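PDB 2YV7: chloride intracellular channel Clic from Drosophila melanogaster, which is thought to insert into membranes and form chloride ion channels whose activity depends on pH, and may play a part in ethanol sensitivity. Local coordinates for residues S30-R35 with D224-N229; G38-C43 with H83-I88; F42-F47 with S220-Q225; E177-L182 with W205-H210. All coordinates share one frame; numbering follows the deposited sequence.

How the contacts relate
Contact 3 lies deepest, its centre about 5 Å from the centre of the chain, with contacts 4 and 2 at about 9 and 10 Å; contact 1, at about 15 Å, is largely buried but reaches the surface at Thr-31. Contacts 1 and 3 bring the thioredoxin-like domain against the start of helix 224-235 and the turn before it. Contacts 2 and 3 share helix 41-55, at its N-terminal end and a turn further on. Contact 4 joins two helices of the helical domain and meets contact 3 where Gln-44 touches Pro-180. Contact 1 is polar and water-bridged around one isoleucine, contact 2 sulfur and proline beside calcium, contact 3 mixed, contact 4 apolar and aromatic.

Contact 1: S30-R35 with D224-N229; sequences STIDGR and DQDIIN
Gln-225 meets Ile-32 through its near end alone: Ile-32 CD1 lies 3.5 Å from Gln-225 O and also touches Gln-225 CB, while the amide turns off to Thr-249 and Glu-246. Next comes Asp-226, whose OD1 takes a hydrogen bond from Ser-30 OG (2.6 Å), the hydroxyl coming in from above the carboxylate plane, 48° out of it. OD2 of the same carboxylate forms a salt bridge with Arg-36. Ser-30 OG stands anti to its own backbone N (chi1 166°), and there it also accepts from Ile-32 N at 3.0 Å, an ST turn, and weakly from Asp-33 N. The loop after strand 22-28 of the thioredoxin-like domain is thus folded onto its own serine and set against helix 224-235, part of the domain interface of this GST fold. An alanine in place of Ser-30 would probably leave Asp-226 OD1 without its hydroxyl donor and free the turn at Ile-32 to shift. At the backbone of Asp-226, a water donates to Asp-226 O (3.0 Å) and to Thr-31 OG1 (2.9 Å), bridging the segments. One turn on, Asn-229 points toward the loop, and its CB lies 3.7 Å from Ile-32 CD1.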
# COMPACT_ATOMS: atom_id res chain seq x y z
N SER A 30 -12.47 3.11 6.76
CA SER A 30 -12.35 2.46 8.04
C SER A 30 -13.69 1.89 8.47
O SER A 30 -14.72 2.54 8.38
CB SER A 30 -11.89 3.50 9.06
OG SER A 30 -12.05 3.04 10.39
N THR A 31 -13.60 0.70 8.99
CA THR A 31 -14.66 -0.09 9.53
C THR A 31 -14.87 0.26 11.01
O THR A 31 -15.76 -0.26 11.64
CB THR A 31 -14.25 -1.55 9.40
OG1 THR A 31 -12.83 -1.67 9.68
CG2 THR A 31 -14.53 -2.04 7.96
N ILE A 32 -14.06 1.16 11.54
CA ILE A 32 -14.28 1.68 12.90
C ILE A 32 -15.13 2.94 12.88
O ILE A 32 -16.13 3.01 13.61
CB ILE A 32 -12.96 1.97 13.64
CG1 ILE A 32 -12.22 0.65 13.93
CG2 ILE A 32 -13.21 2.72 14.99
CD1 ILE A 32 -10.75 0.85 14.25
N ASP A 33 -14.77 3.92 12.08
CA ASP A 33 -15.54 5.17 12.10
C ASP A 33 -16.27 5.54 10.80
O ASP A 33 -17.02 6.50 10.76
CB ASP A 33 -14.67 6.32 12.58
CG ASP A 33 -13.86 6.94 11.46
OD1 ASP A 33 -13.76 6.33 10.35
OD2 ASP A 33 -13.36 8.07 11.71
N GLY A 34 -16.01 4.79 9.74
CA GLY A 34 -16.63 5.05 8.47
C GLY A 34 -16.16 6.30 7.74
O GLY A 34 -16.70 6.63 6.69
N ARG A 35 -15.17 7.00 8.29
CA ARG A 35 -14.68 8.23 7.68
C ARG A 35 -13.19 8.20 7.34
O ARG A 35 -12.78 8.68 6.30
CB ARG A 35 -14.95 9.42 8.59
CG ARG A 35 -16.39 9.63 8.94
CD ARG A 35 -16.53 10.78 9.91
NE ARG A 35 -17.92 11.04 10.26
CZ ARG A 35 -18.47 10.63 11.38
NH1 ARG A 35 -17.75 9.95 12.26
NH2 ARG A 35 -19.75 10.90 11.63
N ASP A 224 -2.88 2.32 12.55
CA ASP A 224 -2.71 0.98 13.12
C ASP A 224 -4.02 0.35 13.47
O ASP A 224 -4.23 -0.80 13.24
CB ASP A 224 -1.88 1.05 14.40
CG ASP A 224 -0.39 1.36 14.13
OD1 ASP A 224 0.02 1.79 13.00
OD2 ASP A 224 0.38 1.10 15.07
N GLN A 225 -4.88 1.12 14.16
CA GLN A 225 -6.15 0.58 14.63
C GLN A 225 -7.01 0.05 13.52
O GLN A 225 -7.76 -0.90 13.70
CB GLN A 225 -6.90 1.71 15.40
CG GLN A 225 -6.21 2.16 16.72
CD GLN A 225 -4.95 3.00 16.57
OE1 GLN A 225 -4.75 3.74 15.60
NE2 GLN A 225 -4.10 2.98 17.62
N ASP A 226 -6.95 0.69 12.35
CA ASP A 226 -7.69 0.29 11.20
C ASP A 226 -7.09 -0.96 10.54
O ASP A 226 -7.81 -1.80 10.09
CB ASP A 226 -7.77 1.50 10.23
CG ASP A 226 -8.59 2.66 10.85
OD1 ASP A 226 -9.70 2.35 11.30
OD2 ASP A 226 -8.09 3.81 10.93
N ILE A 227 -5.76 -1.04 10.46
CA ILE A 227 -5.12 -2.28 9.98
C ILE A 227 -5.53 -3.45 10.89
O ILE A 227 -6.04 -4.50 10.45
CB ILE A 227 -3.55 -2.12 9.91
CG1 ILE A 227 -3.15 -1.16 8.79
CG2 ILE A 227 -2.91 -3.53 9.64
CD1 ILE A 227 -1.72 -0.58 8.85
N ILE A 228 -5.36 -3.26 12.20
CA ILE A 228 -5.78 -4.29 13.16
C ILE A 228 -7.27 -4.70 13.07
O ILE A 228 -7.59 -5.89 13.01
CB ILE A 228 -5.48 -3.79 14.61
CG1 ILE A 228 -3.97 -3.61 14.73
CG2 ILE A 228 -6.06 -4.72 15.67
CD1 ILE A 228 -3.59 -3.00 16.11
N ASN A 229 -8.16 -3.71 13.06
CA ASN A 229 -9.59 -3.98 12.97
C ASN A 229 -9.91 -4.77 11.69
O ASN A 229 -10.70 -5.72 11.71
CB ASN A 229 -10.38 -2.66 13.04
CG ASN A 229 -11.89 -2.90 13.14
OD1 ASN A 229 -12.67 -2.45 12.30
ND2 ASN A 229 -12.29 -3.64 14.14
O HOH W 1 -10.29 -0.81 8.65

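Contact 2: G38-C43 with H83-I88; sequences GACLFC and HPPILI. With CA (calcium ion), chain B.
Cys-43 and Pro-85 meet in the classic thioredoxin-fold setting, where a cis-proline just before a sheet strand faces the N-terminal end of the first helix. The peptide bond between Pro-84 and Pro-85 is cis, strand 86-89 follows, and Cys-40 and Cys-43 stand at the start of helix 41-55 in a Cys-x-x-Cys spacing. The packing is apolar and centred on the Pro-85 ring. Pro-85 CD is 3.8 Å from Phe-42 CB and about equally near Cys-43 SG, with Cys-40 SG more distant. Cys-43 SG sits anti to its own carbonyl carbon (chi1 -66°), a turn that brings the sulfur beside the proline pair, where it also touches Pro-84 CB at 4.2 Å. Phe-42 contributes little beyond CB, since its ring leads away from the proline, and the side chain also touches Asn-97 of helix 97-107.

One hydrogen bond shapes the helix start: Cys-40, at the N-cap, accepts from Cys-43 N through SG, 3.3 Å away and nearly straight at 171°. The two sulfurs are not joined, because Cys-40 SG and Cys-43 SG stand 3.6 Å apart, too far for a disulfide.

The third interaction is with metal. The proline turn presents backbone carbonyls to a calcium ion whose site also includes Leu-95 and Asn-97; His-83 O and Pro-85 O each bind the calcium at 2.6 Å.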
# COMPACT_ATOMS: atom_id res chain seq x y z
N GLY A 38 -9.52 3.32 5.02
CA GLY A 38 -9.48 1.94 5.56
C GLY A 38 -8.14 1.28 5.21
O GLY A 38 -7.20 1.94 4.75
N ALA A 39 -8.08 -0.02 5.38
CA ALA A 39 -6.80 -0.76 5.30
C ALA A 39 -6.60 -1.64 4.06
O ALA A 39 -5.69 -2.51 4.05
CB ALA A 39 -6.65 -1.66 6.56
N CYS A 40 -7.38 -1.40 3.01
CA CYS A 40 -7.31 -2.22 1.76
C CYS A 40 -5.93 -1.99 1.14
O CYS A 40 -5.53 -0.84 0.94
CB CYS A 40 -8.40 -1.78 0.79
SG CYS A 40 -8.23 -2.52 -0.87
N LEU A 41 -5.20 -3.09 0.85
CA LEU A 41 -3.89 -2.93 0.22
C LEU A 41 -3.96 -2.35 -1.22
O LEU A 41 -3.05 -1.66 -1.67
CB LEU A 41 -3.15 -4.26 0.16
CG LEU A 41 -2.73 -4.81 1.53
CD1 LEU A 41 -2.35 -6.24 1.31
CD2 LEU A 41 -1.56 -3.93 2.11
N PHE A 42 -4.99 -2.74 -1.95
CA PHE A 42 -5.19 -2.18 -3.32
C PHE A 42 -5.47 -0.70 -3.29
O PHE A 42 -4.84 0.05 -4.02
CB PHE A 42 -6.29 -2.93 -4.05
CG PHE A 42 -5.90 -4.31 -4.36
CD1 PHE A 42 -5.09 -4.59 -5.46
CD2 PHE A 42 -6.24 -5.33 -3.45
CE1 PHE A 42 -4.66 -5.88 -5.73
CE2 PHE A 42 -5.80 -6.63 -3.68
CZ PHE A 42 -5.04 -6.92 -4.81
N CYS A 43 -6.35 -0.26 -2.40
CA CYS A 43 -6.56 1.18 -2.24
C CYS A 43 -5.24 1.85 -1.93
O CYS A 43 -4.90 2.84 -2.57
CB CYS A 43 -7.57 1.45 -1.11
SG CYS A 43 -9.24 0.84 -1.50
N HIS A 83 -16.39 -3.43 -5.56
CA HIS A 83 -15.72 -2.87 -4.38
C HIS A 83 -14.60 -1.89 -4.74
O HIS A 83 -13.95 -2.06 -5.78
CB HIS A 83 -15.09 -4.03 -3.59
CG HIS A 83 -16.06 -4.78 -2.76
ND1 HIS A 83 -16.89 -5.75 -3.28
CD2 HIS A 83 -16.36 -4.70 -1.44
CE1 HIS A 83 -17.65 -6.24 -2.32
NE2 HIS A 83 -17.35 -5.62 -1.19
N PRO A 84 -14.37 -0.87 -3.89
CA PRO A 84 -13.19 -0.03 -4.06
C PRO A 84 -11.91 -0.89 -4.11
O PRO A 84 -11.93 -2.05 -3.66
CB PRO A 84 -13.26 0.92 -2.85
CG PRO A 84 -14.77 1.00 -2.62
CD PRO A 84 -15.19 -0.42 -2.74
N PRO A 85 -10.83 -0.36 -4.70
CA PRO A 85 -10.78 0.97 -5.30
C PRO A 85 -11.44 0.98 -6.66
O PRO A 85 -11.53 -0.04 -7.34
CB PRO A 85 -9.29 1.22 -5.50
CG PRO A 85 -8.71 -0.14 -5.65
CD PRO A 85 -9.53 -1.07 -4.82
N ILE A 86 -11.87 2.18 -7.02
CA ILE A 86 -12.44 2.48 -8.32
C ILE A 86 -11.79 3.75 -8.77
O ILE A 86 -11.69 4.71 -7.99
CB ILE A 86 -13.99 2.67 -8.19
CG1 ILE A 86 -14.66 1.33 -7.91
CG2 ILE A 86 -14.52 3.38 -9.48
CD1 ILE A 86 -16.03 1.42 -7.19
N LEU A 87 -11.33 3.81 -10.03
CA LEU A 87 -10.61 4.98 -10.51
C LEU A 87 -11.50 5.71 -11.56
O LEU A 87 -12.00 5.08 -12.47
CB LEU A 87 -9.27 4.59 -11.16
CG LEU A 87 -8.34 5.63 -11.78
CD1 LEU A 87 -6.95 5.09 -11.98
CD2 LEU A 87 -8.83 6.17 -13.15
N ILE A 88 -11.74 7.00 -11.34
CA ILE A 88 -12.66 7.76 -12.23
C ILE A 88 -11.83 8.83 -12.91
O ILE A 88 -11.22 9.69 -12.25
CB ILE A 88 -13.90 8.38 -11.49
CG1 ILE A 88 -14.65 7.34 -10.66
CG2 ILE A 88 -14.87 9.02 -12.54
CD1 ILE A 88 -15.86 7.89 -9.92
CA CA B . -12.05 -2.58 -7.55

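Contact 3: F42-F47 with S220-Q225; sequences FCQEYF and SCPADQ
Gln-44 and Ser-220 bring the two backbones closest, 5.8 Å from CA to CA, where helix 41-55 passes the turn that leads through Pro-222 to the N-cap at Ala-223 and into helix 224-235. Both residues point at each other's segment. Gln-44 has CG anti to its backbone N (chi1 -168°) and is extended beyond it, a course that carries its amide out to the turn. Gln-44 NE2 donates to Ser-220 OG at 3.1 Å, a somewhat bent bond (145° at the hydrogen) with the hydroxyl tilted slightly from the amide plane. NE2 also lies against Cys-221 CA, while Gln-44 OE1 comes within 3.5 Å of Pro-222 CD, the glutamine crossing the proline at about a right angle. Ser-220 OG has the carbonyls Ala-216 O and Phe-217 O as further hydrogen-bond partners about one turn back, Ala-216 O being the stronger. An alanine in place of Gln-44 would probably leave Ser-220 OG without the amide N-H and open a gap beside Pro-222.

Ser-220 also makes an apolar contact. Ser-220 CB rests over one face of the Phe-47 ring, 3.6 Å from the centroid and only 15° off the normal, a CH-pi contact.

The site lies at the meeting of the thioredoxin-like and helical domains, at the start of residues 42-66, predicted to form a transmembrane helix after insertion. Gln-44 also packs on Pro-180 of helix 173-193, and Phe-47 reaches back to Leu-25 and Ile-27 of strand 22-28.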
# COMPACT_ATOMS: atom_id res chain seq x y z
N PHE A 42 -4.99 -2.74 -1.95
CA PHE A 42 -5.19 -2.18 -3.32
C PHE A 42 -5.47 -0.70 -3.29
O PHE A 42 -4.84 0.05 -4.02
CB PHE A 42 -6.29 -2.93 -4.05
CG PHE A 42 -5.90 -4.31 -4.36
CD1 PHE A 42 -5.09 -4.59 -5.46
CD2 PHE A 42 -6.24 -5.33 -3.45
CE1 PHE A 42 -4.66 -5.88 -5.73
CE2 PHE A 42 -5.80 -6.63 -3.68
CZ PHE A 42 -5.04 -6.92 -4.81
N CYS A 43 -6.35 -0.26 -2.40
CA CYS A 43 -6.56 1.18 -2.24
C CYS A 43 -5.24 1.85 -1.93
O CYS A 43 -4.90 2.84 -2.57
CB CYS A 43 -7.57 1.45 -1.11
SG CYS A 43 -9.24 0.84 -1.50
N GLN A 44 -4.41 1.33 -0.99
CA GLN A 44 -3.23 2.07 -0.65
C GLN A 44 -2.23 2.11 -1.83
O GLN A 44 -1.58 3.14 -2.10
CB GLN A 44 -2.59 1.54 0.68
CG GLN A 44 -1.54 2.58 1.12
CD GLN A 44 -0.68 2.24 2.33
OE1 GLN A 44 -0.91 1.25 3.01
NE2 GLN A 44 0.33 3.10 2.61
N GLU A 45 -2.11 0.99 -2.52
CA GLU A 45 -1.16 0.87 -3.63
C GLU A 45 -1.52 1.94 -4.72
O GLU A 45 -0.65 2.66 -5.18
CB GLU A 45 -1.21 -0.53 -4.25
CG GLU A 45 -0.23 -0.55 -5.42
CD GLU A 45 -0.07 -1.91 -6.11
OE1 GLU A 45 -0.56 -2.89 -5.60
OE2 GLU A 45 0.56 -1.98 -7.20
N TYR A 46 -2.77 1.99 -5.10
CA TYR A 46 -3.20 2.91 -6.19
C TYR A 46 -3.25 4.36 -5.70
O TYR A 46 -2.93 5.28 -6.45
CB TYR A 46 -4.49 2.44 -6.89
CG TYR A 46 -4.42 1.01 -7.39
CD1 TYR A 46 -3.18 0.47 -7.79
CD2 TYR A 46 -5.53 0.15 -7.35
CE1 TYR A 46 -3.06 -0.87 -8.18
CE2 TYR A 46 -5.41 -1.17 -7.77
CZ TYR A 46 -4.18 -1.67 -8.17
OH TYR A 46 -4.07 -3.01 -8.54
N PHE A 47 -3.59 4.59 -4.42
CA PHE A 47 -3.47 5.91 -3.81
C PHE A 47 -2.02 6.36 -3.96
O PHE A 47 -1.72 7.45 -4.38
CB PHE A 47 -3.91 5.76 -2.33
CG PHE A 47 -4.12 7.05 -1.54
CD1 PHE A 47 -3.39 8.23 -1.80
CD2 PHE A 47 -4.99 7.04 -0.47
CE1 PHE A 47 -3.58 9.40 -1.01
CE2 PHE A 47 -5.21 8.23 0.32
CZ PHE A 47 -4.48 9.39 0.05
N SER A 220 -1.19 8.10 2.52
CA SER A 220 -2.08 7.06 2.16
C SER A 220 -2.16 5.96 3.24
O SER A 220 -2.96 5.05 3.17
CB SER A 220 -1.60 6.44 0.83
OG SER A 220 -0.43 5.67 1.11
N CYS A 221 -1.32 6.08 4.24
CA CYS A 221 -1.16 4.95 5.21
C CYS A 221 -2.30 4.92 6.15
O CYS A 221 -2.57 5.92 6.80
CB CYS A 221 0.15 5.09 5.95
SG CYS A 221 0.44 3.61 6.99
N PRO A 222 -2.98 3.77 6.28
CA PRO A 222 -4.02 3.81 7.32
C PRO A 222 -3.44 3.78 8.74
O PRO A 222 -2.32 3.29 8.94
CB PRO A 222 -4.77 2.50 7.11
CG PRO A 222 -3.82 1.54 6.37
CD PRO A 222 -2.80 2.44 5.67
N ALA A 223 -4.21 4.27 9.71
CA ALA A 223 -3.84 4.05 11.13
C ALA A 223 -3.73 2.56 11.56
O ALA A 223 -4.47 1.68 11.10
CB ALA A 223 -4.89 4.78 12.03
N ASP A 224 -2.88 2.32 12.55
CA ASP A 224 -2.71 0.98 13.12
C ASP A 224 -4.02 0.35 13.47
O ASP A 224 -4.23 -0.80 13.24
CB ASP A 224 -1.88 1.05 14.40
CG ASP A 224 -0.39 1.36 14.13
OD1 ASP A 224 0.02 1.79 13.00
OD2 ASP A 224 0.38 1.10 15.07
N GLN A 225 -4.88 1.12 14.16
CA GLN A 225 -6.15 0.58 14.63
C GLN A 225 -7.01 0.05 13.52
O GLN A 225 -7.76 -0.90 13.70
CB GLN A 225 -6.90 1.71 15.40
CG GLN A 225 -6.21 2.16 16.72
CD GLN A 225 -4.95 3.00 16.57
OE1 GLN A 225 -4.75 3.74 15.60
NE2 GLN A 225 -4.10 2.98 17.62

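Contact 4: E177-L182 with W205-H210; sequences ELMPRL and WRYMYH
Tyr-207 reaches from helix 202-212 into a group of side chains on helix 173-193, Leu-178, Met-179 and Leu-182, in the helical C-terminal domain of the GST fold. The two segments cross nearly at right angles (-99°), their axes 11.1 Å apart, a separation bridged by long side chains. Helix 173-193 kinks at Pro-180, whose N has no hydrogen to give to the preceding turn.

Tyr-207 carries most of the contact. With CG anti to the backbone N (chi1 -178°), its ring extends straight across to the other helix, and its hydroxyl goes on to a hydrogen bond with Asp-175. Leu-178 CD2 approaches the ring obliquely, 3.6 Å from Tyr-207 CE2. Met-179 is extended beyond CG, which carries its methyl obliquely across to the tyrosine, Met-179 CE 3.5 Å from Tyr-207 CZ; its CG lies equally near Tyr-207 OH. The sulfur makes an oblique Met-aromatic contact, Met-179 SD lying 5.3 Å from the centroid of the Tyr-207 ring. Leu-182 instead meets the ring at its edge and in its plane, Leu-182 CD1 being 3.8 Å from Tyr-207 CD2.

The same methyl also touches Met-208 CG. A bend at chi3 (-87°) turns Met-208 CE over a face of Trp-205 on its own helix; the sulfur before it faces Leu-182, Met-208 SD 4.1 Å from Leu-182 CD1.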
# COMPACT_ATOMS: atom_id res chain seq x y z
N GLU A 177 3.35 -1.33 -4.24
CA GLU A 177 2.76 -2.62 -3.86
C GLU A 177 3.46 -3.13 -2.55
O GLU A 177 2.79 -3.71 -1.69
CB GLU A 177 3.02 -3.68 -4.94
CG GLU A 177 2.29 -5.00 -4.71
CD GLU A 177 2.53 -6.02 -5.82
OE1 GLU A 177 2.52 -5.63 -7.05
OE2 GLU A 177 2.72 -7.20 -5.47
N LEU A 178 4.81 -2.98 -2.45
CA LEU A 178 5.55 -3.57 -1.33
C LEU A 178 5.29 -2.84 -0.01
O LEU A 178 5.09 -3.46 1.03
CB LEU A 178 7.04 -3.60 -1.64
CG LEU A 178 7.84 -4.29 -0.47
CD1 LEU A 178 7.44 -5.74 -0.16
CD2 LEU A 178 9.38 -4.17 -0.89
N MET A 179 5.34 -1.51 -0.07
CA MET A 179 5.34 -0.71 1.18
C MET A 179 4.07 -0.94 2.00
O MET A 179 4.18 -1.17 3.24
CB MET A 179 5.64 0.76 0.86
CG MET A 179 7.06 0.96 0.34
SD MET A 179 7.31 2.71 -0.14
CE MET A 179 9.05 2.72 -0.34
N PRO A 180 2.89 -0.89 1.38
CA PRO A 180 1.66 -1.18 2.16
C PRO A 180 1.69 -2.60 2.81
O PRO A 180 1.38 -2.76 4.00
CB PRO A 180 0.53 -1.02 1.14
CG PRO A 180 1.07 -0.08 0.09
CD PRO A 180 2.54 -0.48 -0.02
N ARG A 181 2.26 -3.60 2.08
CA ARG A 181 2.32 -4.95 2.72
C ARG A 181 3.32 -4.98 3.89
O ARG A 181 3.07 -5.61 4.86
CB ARG A 181 2.66 -6.01 1.65
CG ARG A 181 1.49 -6.20 0.67
CD ARG A 181 2.02 -6.69 -0.71
NE ARG A 181 0.79 -7.03 -1.43
CZ ARG A 181 -0.04 -6.12 -1.99
NH1 ARG A 181 0.27 -4.83 -1.94
NH2 ARG A 181 -1.15 -6.53 -2.60
N LEU A 182 4.46 -4.26 3.81
CA LEU A 182 5.40 -4.18 4.94
C LEU A 182 4.73 -3.56 6.16
O LEU A 182 4.86 -4.05 7.32
CB LEU A 182 6.63 -3.36 4.51
CG LEU A 182 7.54 -4.04 3.47
CD1 LEU A 182 8.69 -3.14 3.27
CD2 LEU A 182 8.13 -5.37 4.15
N TRP A 205 15.25 -2.44 6.74
CA TRP A 205 14.88 -1.44 7.74
C TRP A 205 15.18 -0.06 7.18
O TRP A 205 14.41 0.87 7.36
CB TRP A 205 15.62 -1.73 9.07
CG TRP A 205 14.86 -2.66 9.91
CD1 TRP A 205 15.25 -3.92 10.33
CD2 TRP A 205 13.53 -2.45 10.43
NE1 TRP A 205 14.25 -4.47 11.09
CE2 TRP A 205 13.19 -3.61 11.17
CE3 TRP A 205 12.62 -1.37 10.34
CZ2 TRP A 205 11.96 -3.75 11.84
CZ3 TRP A 205 11.35 -1.50 10.99
CH2 TRP A 205 11.05 -2.69 11.74
N ARG A 206 16.24 0.03 6.39
CA ARG A 206 16.62 1.30 5.74
C ARG A 206 15.54 1.67 4.69
O ARG A 206 15.15 2.83 4.58
CB ARG A 206 18.00 1.17 5.13
CG ARG A 206 18.51 2.42 4.38
CD ARG A 206 19.99 2.29 3.87
NE ARG A 206 20.42 0.93 3.50
CZ ARG A 206 21.32 0.19 4.20
NH1 ARG A 206 21.89 0.68 5.30
NH2 ARG A 206 21.65 -1.04 3.79
N TYR A 207 15.02 0.68 3.97
CA TYR A 207 13.94 0.94 3.02
C TYR A 207 12.69 1.48 3.77
O TYR A 207 12.06 2.45 3.32
CB TYR A 207 13.61 -0.40 2.32
CG TYR A 207 12.54 -0.37 1.26
CD1 TYR A 207 12.79 0.13 -0.02
CD2 TYR A 207 11.29 -0.90 1.54
CE1 TYR A 207 11.81 0.11 -1.04
CE2 TYR A 207 10.27 -0.94 0.53
CZ TYR A 207 10.54 -0.46 -0.74
OH TYR A 207 9.53 -0.56 -1.65
N MET A 208 12.32 0.85 4.90
CA MET A 208 11.16 1.30 5.67
C MET A 208 11.40 2.70 6.26
O MET A 208 10.48 3.55 6.28
CB MET A 208 10.79 0.25 6.73
CG MET A 208 10.28 -1.01 6.07
SD MET A 208 9.60 -2.22 7.21
CE MET A 208 11.05 -3.11 7.68
N TYR A 209 12.63 2.96 6.66
CA TYR A 209 12.97 4.27 7.15
C TYR A 209 12.59 5.29 6.08
O TYR A 209 11.85 6.25 6.35
CB TYR A 209 14.44 4.33 7.49
CG TYR A 209 14.88 5.67 7.97
CD1 TYR A 209 14.61 6.08 9.27
CD2 TYR A 209 15.57 6.52 7.13
CE1 TYR A 209 15.01 7.33 9.73
CE2 TYR A 209 15.98 7.75 7.57
CZ TYR A 209 15.69 8.15 8.88
OH TYR A 209 16.11 9.39 9.34
N HIS A 210 13.03 5.06 4.87
CA HIS A 210 12.66 5.93 3.75
C HIS A 210 11.20 5.96 3.42
O HIS A 210 10.70 6.97 2.98
CB HIS A 210 13.46 5.61 2.52
CG HIS A 210 14.93 5.86 2.71
ND1 HIS A 210 15.41 7.04 3.24
CD2 HIS A 210 16.00 5.06 2.52
CE1 HIS A 210 16.73 6.97 3.33
NE2 HIS A 210 17.12 5.78 2.88